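Local atomic coordinates of DNA repair and telomere maintenance protein nbs1 (Schizosaccharomyces pombe, PDB entry 3HUF), a protein that acts as the phosphoprotein-binding adaptor of the MRN complex in DNA double-strand break repair and telomere maintenance, this piece holding its FHA and two BRCT domains. Residues N154-G158 against S159-V163; T22-G26 against R27-D31; F290-I294 against E295-K299. All blocks are in the same frame, centred on the assembly; numbering follows the deposited sequence.

Interaction 1 (N154-G158 against S159-V163)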
ATOM      1  N   ASN A 154      -8.890  -9.224  -9.603  1.00 42.68           N
ATOM      2  CA  ASN A 154      -8.890  -9.828 -10.939  1.00 44.46           C
ATOM      3  C   ASN A 154      -9.875  -9.111 -11.855  1.00 44.87           C
ATOM      4  O   ASN A 154     -10.819  -8.463 -11.378  1.00 44.49           O
ATOM      5  CB  ASN A 154      -9.238 -11.335 -10.926  1.00 44.63           C
ATOM      6  CG  ASN A 154      -8.384 -12.136  -9.961  1.00 47.94           C
ATOM      7  OD1 ASN A 154      -7.286 -11.706  -9.562  1.00 50.08           O
ATOM      8  ND2 ASN A 154      -8.893 -13.314  -9.560  1.00 50.31           N
ATOM      9  N   ARG A 155      -9.627  -9.219 -13.161  1.00 45.63           N
ATOM     10  CA  ARG A 155     -10.580  -8.806 -14.189  1.00 46.87           C
ATOM     11  C   ARG A 155     -11.966  -9.297 -13.799  1.00 47.16           C
ATOM     12  O   ARG A 155     -12.196 -10.507 -13.704  1.00 46.84           O
ATOM     13  CB  ARG A 155     -10.178  -9.418 -15.532  1.00 46.77           C
ATOM     14  CG  ARG A 155     -10.871  -8.856 -16.749  1.00 48.24           C
ATOM     15  CD  ARG A 155     -10.469  -9.652 -17.997  1.00 49.18           C
ATOM     16  NE  ARG A 155     -11.174  -9.215 -19.190  1.00 50.54           N
ATOM     17  CZ  ARG A 155     -10.639  -8.427 -20.119  1.00 52.28           C
ATOM     18  NH1 ARG A 155      -9.384  -8.002 -19.987  1.00 51.54           N
ATOM     19  NH2 ARG A 155     -11.355  -8.065 -21.183  1.00 51.28           N
ATOM     20  N   GLN A 156     -12.875  -8.356 -13.547  1.00 48.18           N
ATOM     21  CA  GLN A 156     -14.237  -8.670 -13.094  1.00 48.92           C
ATOM     22  C   GLN A 156     -15.037  -9.209 -14.260  1.00 49.36           C
ATOM     23  O   GLN A 156     -15.972  -8.556 -14.761  1.00 50.62           O
ATOM     24  CB  GLN A 156     -14.920  -7.428 -12.526  1.00 48.97           C
ATOM     25  CG  GLN A 156     -16.016  -7.727 -11.521  1.00 49.49           C
ATOM     26  CD  GLN A 156     -16.754  -6.474 -11.082  1.00 50.67           C
ATOM     27  OE1 GLN A 156     -16.146  -5.534 -10.572  1.00 51.08           O
ATOM     28  NE2 GLN A 156     -18.074  -6.463 -11.263  1.00 49.06           N
ATOM     29  N   ALA A 157     -14.682 -10.415 -14.687  1.00 48.93           N
ATOM     30  CA  ALA A 157     -15.052 -10.904 -16.012  1.00 48.21           C
ATOM     31  C   ALA A 157     -16.562 -11.143 -16.171  1.00 47.63           C
ATOM     32  O   ALA A 157     -16.972 -12.178 -16.675  1.00 47.56           O
ATOM     33  CB  ALA A 157     -14.251 -12.172 -16.319  1.00 47.95           C
ATOM     34  N   GLY A 158     -17.373 -10.169 -15.748  1.00 47.13           N
ATOM     35  CA  GLY A 158     -18.827 -10.333 -15.625  1.00 46.46           C
ATOM     36  C   GLY A 158     -19.240 -11.312 -14.524  1.00 46.42           C
ATOM     37  O   GLY A 158     -20.319 -11.911 -14.584  1.00 46.01           O
ATOM     38  N   SER A 159     -18.386 -11.480 -13.512  1.00 46.07           N
ATOM     39  CA  SER A 159     -18.643 -12.446 -12.444  1.00 46.04           C
ATOM     40  C   SER A 159     -18.488 -11.838 -11.047  1.00 45.75           C
ATOM     41  O   SER A 159     -18.067 -10.682 -10.904  1.00 46.45           O
ATOM     42  CB  SER A 159     -17.728 -13.674 -12.590  1.00 46.26           C
ATOM     43  OG  SER A 159     -16.360 -13.325 -12.417  1.00 46.25           O
ATOM     44  N   SER A 160     -18.819 -12.633 -10.029  1.00 44.64           N
ATOM     45  CA  SER A 160     -18.744 -12.207  -8.636  1.00 43.84           C
ATOM     46  C   SER A 160     -17.329 -11.810  -8.238  1.00 42.91           C
ATOM     47  O   SER A 160     -16.355 -12.409  -8.714  1.00 42.74           O
ATOM     48  CB  SER A 160     -19.196 -13.342  -7.717  1.00 43.37           C
ATOM     49  OG  SER A 160     -20.556 -13.663  -7.923  1.00 45.79           O
ATOM     50  N   ILE A 161     -17.214 -10.822  -7.351  1.00 42.07           N
ATOM     51  CA  ILE A 161     -15.899 -10.471  -6.770  1.00 41.31           C
ATOM     52  C   ILE A 161     -15.524 -11.461  -5.653  1.00 41.39           C
ATOM     53  O   ILE A 161     -16.394 -12.105  -5.062  1.00 41.35           O
ATOM     54  CB  ILE A 161     -15.827  -9.005  -6.228  1.00 41.13           C
ATOM     55  CG1 ILE A 161     -16.842  -8.767  -5.095  1.00 39.37           C
ATOM     56  CG2 ILE A 161     -15.944  -7.987  -7.382  1.00 41.05           C
ATOM     57  CD1 ILE A 161     -16.628  -7.463  -4.330  1.00 38.01           C
ATOM     58  N   THR A 162     -14.234 -11.585  -5.384  1.00 41.30           N
ATOM     59  CA  THR A 162     -13.742 -12.522  -4.381  1.00 41.29           C
ATOM     60  C   THR A 162     -13.822 -11.932  -2.976  1.00 41.05           C
ATOM     61  O   THR A 162     -13.955 -10.720  -2.813  1.00 40.64           O
ATOM     62  CB  THR A 162     -12.268 -12.867  -4.642  1.00 41.70           C
ATOM     63  OG1 THR A 162     -11.487 -11.668  -4.576  1.00 40.26           O
ATOM     64  CG2 THR A 162     -12.089 -13.536  -6.010  1.00 40.93           C
ATOM     65  N   VAL A 163     -13.725 -12.809  -1.971  1.00 40.84           N
ATOM     66  CA  VAL A 163     -13.658 -12.410  -0.558  1.00 40.01           C
ATOM     67  C   VAL A 163     -12.493 -11.450  -0.275  1.00 39.37           C
ATOM     68  O   VAL A 163     -12.613 -10.549   0.556  1.00 38.97           O
ATOM     69  CB  VAL A 163     -13.523 -13.638   0.371  1.00 40.43           C
ATOM     70  CG1 VAL A 163     -13.756 -13.238   1.818  1.00 39.56           C
ATOM     71  CG2 VAL A 163     -14.524 -14.692  -0.014  1.00 41.38           C
TER
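Between Gln156 and Ser159 the backbone curls through two successive inverse gamma turns, centred on Gln156 and on Ala157, and then through Gly158 at positive phi (68°), which brings Ala157 C to 3.2 Å from Ser159 N. The first turn carries a weak bond from Ala157 N to Arg155 O at 2.7 Å. Glycine suits the next position because it adopts this backbone shape at little cost. The side-chain contact belongs mainly to Gln156. Its CG stands anti to the backbone N (chi1 -155°) and the rest of the chain is extended, which carries the amide toward Ile161. On the way CG passes 3.6 Å from Ser159 O, and at the end OE1 reaches 4.0 Å from Ile161 CG2, the two side chains meeting at a slant. This meeting is van der Waals contact, since a methyl offers OE1 nothing to bond; the polar end is engaged by Asn212 ND2, which donates to OE1, and NE2 also has a partner beyond the loop. A long amide therefore suits the site, CG lying against Ser159 O and its head bonding to Asn212. Cut back to alanine, the residue would probably leave Asn212 ND2 without this acceptor and a gap beside Ile161 CG2. Ile161 is buried, and its backbone N is held by Gln214 OE1. Next in the chain, Thr162 uses its hydroxyl to cap a backbone N of the following helix, and OG1 also bonds to Asp121 and Thr165; a short beta-hydroxyl residue is well fitted to such an N-cap. The whole is the connection from strand 150-152 to helix 163-170, the beginning of a beta-alpha-beta crossover in the parallel sheet of the first BRCT domain.

Interaction 2 (T22-G26 against R27-D31)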
ATOM      1  N   THR A  22      20.916   3.007  -8.194  1.00 37.42           N
ATOM      2  CA  THR A  22      21.936   3.898  -7.683  1.00 37.59           C
ATOM      3  C   THR A  22      21.905   5.277  -8.331  1.00 36.94           C
ATOM      4  O   THR A  22      21.707   5.406  -9.535  1.00 37.04           O
ATOM      5  CB  THR A  22      23.326   3.286  -7.877  1.00 38.82           C
ATOM      6  OG1 THR A  22      23.308   1.905  -7.472  1.00 42.33           O
ATOM      7  CG2 THR A  22      24.302   4.013  -7.015  1.00 38.92           C
ATOM      8  N   TYR A  23      22.132   6.301  -7.524  1.00 36.43           N
ATOM      9  CA  TYR A  23      22.142   7.677  -7.961  1.00 35.76           C
ATOM     10  C   TYR A  23      23.467   8.303  -7.571  1.00 36.19           C
ATOM     11  O   TYR A  23      23.976   8.053  -6.483  1.00 35.64           O
ATOM     12  CB  TYR A  23      21.005   8.450  -7.284  1.00 35.55           C
ATOM     13  CG  TYR A  23      19.632   7.891  -7.628  1.00 35.89           C
ATOM     14  CD1 TYR A  23      19.060   6.863  -6.864  1.00 35.77           C
ATOM     15  CD2 TYR A  23      18.928   8.357  -8.742  1.00 35.10           C
ATOM     16  CE1 TYR A  23      17.799   6.322  -7.187  1.00 37.00           C
ATOM     17  CE2 TYR A  23      17.661   7.827  -9.075  1.00 36.88           C
ATOM     18  CZ  TYR A  23      17.110   6.814  -8.293  1.00 37.65           C
ATOM     19  OH  TYR A  23      15.877   6.300  -8.624  1.00 39.99           O
ATOM     20  N   ILE A  24      24.017   9.130  -8.454  1.00 36.38           N
ATOM     21  CA  ILE A  24      25.113  10.010  -8.072  1.00 37.06           C
ATOM     22  C   ILE A  24      24.545  11.404  -7.883  1.00 37.27           C
ATOM     23  O   ILE A  24      23.765  11.919  -8.702  1.00 36.78           O
ATOM     24  CB  ILE A  24      26.330   9.946  -9.031  1.00 37.57           C
ATOM     25  CG1 ILE A  24      27.213   8.770  -8.650  1.00 38.56           C
ATOM     26  CG2 ILE A  24      27.218  11.186  -8.907  1.00 38.51           C
ATOM     27  CD1 ILE A  24      26.961   7.578  -9.451  1.00 43.03           C
ATOM     28  N   VAL A  25      24.896  11.971  -6.738  1.00 37.34           N
ATOM     29  CA  VAL A  25      24.328  13.207  -6.247  1.00 37.32           C
ATOM     30  C   VAL A  25      25.483  14.218  -6.144  1.00 37.86           C
ATOM     31  O   VAL A  25      26.539  13.918  -5.586  1.00 36.19           O
ATOM     32  CB  VAL A  25      23.683  12.943  -4.853  1.00 37.49           C
ATOM     33  CG1 VAL A  25      22.993  14.167  -4.320  1.00 37.24           C
ATOM     34  CG2 VAL A  25      22.725  11.708  -4.906  1.00 36.28           C
ATOM     35  N   GLY A  26      25.297  15.402  -6.707  1.00 39.19           N
ATOM     36  CA  GLY A  26      26.395  16.354  -6.789  1.00 40.70           C
ATOM     37  C   GLY A  26      26.047  17.664  -7.463  1.00 42.27           C
ATOM     38  O   GLY A  26      25.014  17.788  -8.137  1.00 41.48           O
ATOM     39  N   ARG A  27      26.930  18.640  -7.266  1.00 43.83           N
ATOM     40  CA  ARG A  27      26.777  19.999  -7.800  1.00 46.15           C
ATOM     41  C   ARG A  27      26.851  20.058  -9.338  1.00 46.91           C
ATOM     42  O   ARG A  27      26.152  20.859  -9.971  1.00 47.20           O
ATOM     43  CB  ARG A  27      27.864  20.900  -7.181  1.00 46.57           C
ATOM     44  CG  ARG A  27      27.720  22.395  -7.439  1.00 48.72           C
ATOM     45  CD  ARG A  27      28.877  23.135  -6.758  1.00 52.60           C
ATOM     46  NE  ARG A  27      30.174  22.786  -7.347  1.00 55.98           N
ATOM     47  CZ  ARG A  27      31.284  22.555  -6.651  1.00 57.05           C
ATOM     48  NH1 ARG A  27      31.277  22.627  -5.330  1.00 58.08           N
ATOM     49  NH2 ARG A  27      32.405  22.241  -7.276  1.00 58.53           N
ATOM     50  N   ASN A  28      27.687  19.207  -9.934  1.00 47.94           N
ATOM     51  CA  ASN A  28      27.928  19.258 -11.374  1.00 49.11           C
ATOM     52  C   ASN A  28      27.514  17.978 -12.074  1.00 49.72           C
ATOM     53  O   ASN A  28      28.342  17.236 -12.605  1.00 49.89           O
ATOM     54  CB  ASN A  28      29.394  19.563 -11.655  1.00 49.44           C
ATOM     55  CG  ASN A  28      29.563  20.698 -12.634  1.00 51.22           C
ATOM     56  OD1 ASN A  28      29.151  20.607 -13.800  1.00 51.57           O
ATOM     57  ND2 ASN A  28      30.159  21.794 -12.160  1.00 53.48           N
ATOM     58  N   VAL A  29      26.210  17.739 -12.082  1.00 50.56           N
ATOM     59  CA  VAL A  29      25.644  16.471 -12.483  1.00 50.98           C
ATOM     60  C   VAL A  29      24.252  16.836 -13.009  1.00 52.01           C
ATOM     61  O   VAL A  29      23.620  17.741 -12.478  1.00 51.67           O
ATOM     62  CB  VAL A  29      25.681  15.498 -11.240  1.00 51.41           C
ATOM     63  CG1 VAL A  29      24.321  14.902 -10.870  1.00 50.22           C
ATOM     64  CG2 VAL A  29      26.772  14.424 -11.389  1.00 50.76           C
ATOM     65  N   SER A  30      23.786  16.211 -14.085  1.00 53.03           N
ATOM     66  CA  SER A  30      22.464  16.598 -14.582  1.00 54.39           C
ATOM     67  C   SER A  30      21.378  15.598 -14.218  1.00 54.75           C
ATOM     68  O   SER A  30      21.584  14.388 -14.290  1.00 55.60           O
ATOM     69  CB  SER A  30      22.465  16.945 -16.088  1.00 54.90           C
ATOM     70  OG  SER A  30      22.908  15.869 -16.895  1.00 56.67           O
ATOM     71  N   ASP A  31      20.222  16.125 -13.820  1.00 54.82           N
ATOM     72  CA  ASP A  31      19.084  15.324 -13.380  1.00 54.75           C
ATOM     73  C   ASP A  31      18.591  14.348 -14.430  1.00 54.58           C
ATOM     74  O   ASP A  31      17.836  14.714 -15.334  1.00 55.09           O
ATOM     75  CB  ASP A  31      17.927  16.235 -12.979  1.00 54.97           C
ATOM     76  CG  ASP A  31      18.274  17.126 -11.827  1.00 54.72           C
ATOM     77  OD1 ASP A  31      18.590  16.594 -10.749  1.00 53.49           O
ATOM     78  OD2 ASP A  31      18.220  18.359 -12.002  1.00 56.56           O
TER
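Apolar contact joins Ile24, on the strand, to Val29, five residues on, where the loop has turned back. The CG2 methyls of the two meet at 4.1 Å, and the side chains cross at about a right angle. Ile24 presents that methyl because CG2 lies anti to its backbone N, while its longer branch leads away from the loop. Two beta-branched residues suit the place, since each keeps a methyl close to its own backbone. Contacts with the backbone come next: Val29 CG1 rests 3.7 Å from Ile24 O, and Val29 CB is 3.9 Å from Gly26 O. Gly26 is almost fully extended, with phi near 180°, a conformation a residue without a side chain takes easily. The polar groups bond to partners outside the two segments. Arg27 swings its chain to the side opposite its own N (chi1 -170°), the chain bends at chi3, and NH1 donates to a modified side chain of the bound peptide, consistent with the phosphopeptide recognition of FHA domains. Asp31 OD2 forms a salt bridge with Lys12 and OD1 accepts from Gln37 N, which ties this part of the loop to strand 35-37. Within the fold, strand 21-26 lies between strand 48-52, antiparallel to it, and strand 35-37, parallel to it; the loop 27-31 leads from the first toward the last, and Val29 packs on His35.

Interaction 3 (F290-I294 against E295-K299)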
ATOM      1  N   PHE A 290     -28.355 -23.355  10.336  1.00 50.43           N
ATOM      2  CA  PHE A 290     -28.468 -22.556   9.115  1.00 50.15           C
ATOM      3  C   PHE A 290     -27.117 -21.938   8.715  1.00 49.77           C
ATOM      4  O   PHE A 290     -26.513 -21.181   9.480  1.00 49.61           O
ATOM      5  CB  PHE A 290     -29.571 -21.497   9.282  1.00 50.09           C
ATOM      6  CG  PHE A 290     -29.486 -20.348   8.309  1.00 50.01           C
ATOM      7  CD1 PHE A 290     -29.386 -20.566   6.935  1.00 50.19           C
ATOM      8  CD2 PHE A 290     -29.554 -19.043   8.770  1.00 50.24           C
ATOM      9  CE1 PHE A 290     -29.315 -19.500   6.047  1.00 50.63           C
ATOM     10  CE2 PHE A 290     -29.486 -17.971   7.890  1.00 51.09           C
ATOM     11  CZ  PHE A 290     -29.369 -18.199   6.527  1.00 51.05           C
ATOM     12  N   CYS A 291     -26.664 -22.263   7.504  1.00 49.50           N
ATOM     13  CA  CYS A 291     -25.347 -21.836   7.021  1.00 49.17           C
ATOM     14  C   CYS A 291     -25.379 -20.852   5.848  1.00 48.87           C
ATOM     15  O   CYS A 291     -26.306 -20.862   5.034  1.00 48.59           O
ATOM     16  CB  CYS A 291     -24.494 -23.050   6.638  1.00 49.30           C
ATOM     17  SG  CYS A 291     -24.239 -24.241   7.975  1.00 49.84           S
ATOM     18  N   LEU A 292     -24.338 -20.018   5.787  1.00 48.51           N
ATOM     19  CA  LEU A 292     -24.111 -19.026   4.733  1.00 48.44           C
ATOM     20  C   LEU A 292     -22.619 -18.958   4.416  1.00 47.91           C
ATOM     21  O   LEU A 292     -21.790 -19.165   5.307  1.00 47.51           O
ATOM     22  CB  LEU A 292     -24.540 -17.634   5.206  1.00 48.69           C
ATOM     23  CG  LEU A 292     -26.017 -17.332   5.452  1.00 49.50           C
ATOM     24  CD1 LEU A 292     -26.156 -16.083   6.308  1.00 49.64           C
ATOM     25  CD2 LEU A 292     -26.778 -17.178   4.130  1.00 50.58           C
ATOM     26  N   THR A 293     -22.279 -18.677   3.156  1.00 47.39           N
ATOM     27  CA  THR A 293     -20.911 -18.279   2.800  1.00 47.25           C
ATOM     28  C   THR A 293     -20.821 -16.761   2.937  1.00 46.70           C
ATOM     29  O   THR A 293     -21.851 -16.082   2.946  1.00 46.37           O
ATOM     30  CB  THR A 293     -20.499 -18.703   1.355  1.00 47.26           C
ATOM     31  OG1 THR A 293     -21.369 -18.095   0.392  1.00 47.84           O
ATOM     32  CG2 THR A 293     -20.545 -20.211   1.187  1.00 47.18           C
ATOM     33  N   ILE A 294     -19.601 -16.235   3.058  1.00 46.67           N
ATOM     34  CA  ILE A 294     -19.378 -14.779   3.030  1.00 46.45           C
ATOM     35  C   ILE A 294     -19.843 -14.208   1.680  1.00 46.34           C
ATOM     36  O   ILE A 294     -20.426 -13.123   1.613  1.00 45.84           O
ATOM     37  CB  ILE A 294     -17.900 -14.406   3.273  1.00 46.52           C
ATOM     38  CG1 ILE A 294     -17.350 -15.161   4.489  1.00 47.22           C
ATOM     39  CG2 ILE A 294     -17.769 -12.902   3.464  1.00 45.89           C
ATOM     40  CD1 ILE A 294     -15.919 -14.820   4.880  1.00 48.38           C
ATOM     41  N   GLU A 295     -19.590 -14.977   0.622  1.00 46.33           N
ATOM     42  CA  GLU A 295     -20.050 -14.679  -0.730  1.00 46.43           C
ATOM     43  C   GLU A 295     -21.567 -14.467  -0.760  1.00 46.11           C
ATOM     44  O   GLU A 295     -22.052 -13.518  -1.374  1.00 45.78           O
ATOM     45  CB  GLU A 295     -19.624 -15.800  -1.697  1.00 46.56           C
ATOM     46  CG  GLU A 295     -18.117 -15.843  -2.043  1.00 48.23           C
ATOM     47  CD  GLU A 295     -17.248 -16.664  -1.064  1.00 50.80           C
ATOM     48  OE1 GLU A 295     -17.663 -16.913   0.094  1.00 51.30           O
ATOM     49  OE2 GLU A 295     -16.120 -17.058  -1.458  1.00 51.13           O
ATOM     50  N   GLN A 296     -22.306 -15.336  -0.070  1.00 46.19           N
ATOM     51  CA  GLN A 296     -23.759 -15.205   0.029  1.00 46.18           C
ATOM     52  C   GLN A 296     -24.158 -14.024   0.914  1.00 46.33           C
ATOM     53  O   GLN A 296     -25.146 -13.337   0.645  1.00 45.99           O
ATOM     54  CB  GLN A 296     -24.372 -16.497   0.558  1.00 46.35           C
ATOM     55  CG  GLN A 296     -24.447 -17.624  -0.473  1.00 46.52           C
ATOM     56  CD  GLN A 296     -24.713 -18.992   0.161  1.00 46.12           C
ATOM     57  OE1 GLN A 296     -24.031 -19.399   1.103  1.00 44.57           O
ATOM     58  NE2 GLN A 296     -25.700 -19.709  -0.367  1.00 44.61           N
ATOM     59  N   LEU A 297     -23.368 -13.794   1.960  1.00 46.59           N
ATOM     60  CA  LEU A 297     -23.589 -12.700   2.906  1.00 47.00           C
ATOM     61  C   LEU A 297     -23.369 -11.325   2.263  1.00 47.27           C
ATOM     62  O   LEU A 297     -24.064 -10.368   2.601  1.00 47.28           O
ATOM     63  CB  LEU A 297     -22.648 -12.855   4.105  1.00 47.13           C
ATOM     64  CG  LEU A 297     -23.158 -12.818   5.546  1.00 47.02           C
ATOM     65  CD1 LEU A 297     -22.003 -12.440   6.466  1.00 46.98           C
ATOM     66  CD2 LEU A 297     -24.321 -11.867   5.737  1.00 47.29           C
ATOM     67  N   TRP A 298     -22.393 -11.236   1.357  1.00 47.69           N
ATOM     68  CA  TRP A 298     -22.101 -10.011   0.604  1.00 48.30           C
ATOM     69  C   TRP A 298     -23.273  -9.626  -0.308  1.00 49.40           C
ATOM     70  O   TRP A 298     -23.612  -8.447  -0.419  1.00 49.09           O
ATOM     71  CB  TRP A 298     -20.826 -10.194  -0.212  1.00 47.90           C
ATOM     72  CG  TRP A 298     -20.312  -8.965  -0.921  1.00 47.41           C
ATOM     73  CD1 TRP A 298     -20.443  -8.674  -2.249  1.00 47.40           C
ATOM     74  CD2 TRP A 298     -19.562  -7.879  -0.345  1.00 47.14           C
ATOM     75  NE1 TRP A 298     -19.824  -7.476  -2.539  1.00 47.02           N
ATOM     76  CE2 TRP A 298     -19.277  -6.967  -1.390  1.00 46.60           C
ATOM     77  CE3 TRP A 298     -19.098  -7.590   0.947  1.00 47.35           C
ATOM     78  CZ2 TRP A 298     -18.567  -5.779  -1.179  1.00 45.75           C
ATOM     79  CZ3 TRP A 298     -18.380  -6.405   1.155  1.00 46.70           C
ATOM     80  CH2 TRP A 298     -18.122  -5.519   0.093  1.00 46.46           C
ATOM     81  N   LYS A 299     -23.892 -10.623  -0.937  1.00 50.62           N
ATOM     82  CA  LYS A 299     -25.060 -10.396  -1.790  1.00 52.75           C
ATOM     83  C   LYS A 299     -26.191  -9.691  -1.045  1.00 53.87           C
ATOM     84  O   LYS A 299     -26.853  -8.817  -1.599  1.00 53.70           O
ATOM     85  CB  LYS A 299     -25.558 -11.709  -2.405  1.00 52.58           C
ATOM     86  CG  LYS A 299     -24.520 -12.380  -3.287  1.00 53.22           C
ATOM     87  CD  LYS A 299     -25.098 -13.503  -4.118  1.00 54.66           C
ATOM     88  CE  LYS A 299     -24.067 -13.976  -5.134  1.00 55.32           C
ATOM     89  NZ  LYS A 299     -24.692 -14.575  -6.348  1.00 55.97           N
TER
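A capping box opens helix 294-302, with Thr293 as N-cap and Gln296 at N3, three residues on from the cap. Two reciprocal bonds define it. Gln296 N donates to Thr293 OG1 at 3.0 Å, and Thr293 N donates to Gln296 OE1 at 2.8 Å, nearly straight (161°) and in the plane of the amide carbonyl. Thr293 places OG1 between its backbone N and carbonyl carbon (chi1 60°), which turns the hydroxyl over the first turn. The same hydroxyl donates to Gln296 OE1 at 3.0 Å, tilted out of the amide plane, so this oxygen is gripped by two donors of one residue. Threonine suits the cap because OG1 can both accept and donate, and glutamine has the reach to return the bond. Past the box, helical i to i+4 bonds run from Leu297 N to Thr293 O at 2.9 Å and from Trp298 N to Ile294 O at 2.7 Å. Leu292 CD1 packs at 4.5 Å on Leu297 CG, tying the strand's buried side to the helix. Strand 291-293, at the edge of the parallel BRCT 2 sheet, meets the helix at 84°. Chemically, a hydroxyl and an amide satisfy the backbone N-H groups of Gln296 and Thr293 without spending a charge, and their interlocked bonds probably fix the rotation of both side chains and the sharp corner between strand and helix.

Interactions 1 and 3 touch, although they lie in different BRCT domains: their centres are about 16 Å apart. Ile161 CD1 packs at 3.7 Å on Trp298 NE1, whose N-H bonds to Gln214 O, and Val163 CG1 lies 4.1 Å from Ile294 CD1. The end of the loop and the start of helix 163-170 thus meet the first turn of helix 294-302, part of the interface of the tandem BRCT pair. Interaction 2 stands apart in the FHA domain, its centre about 46 Å from that of interaction 1 and about 57 Å from that of interaction 3. Among the three, it alone reaches the bound peptide, through Arg27, so this peptide contact is remote from the BRCT packing, with nearest atoms about 29 Å from interaction 1.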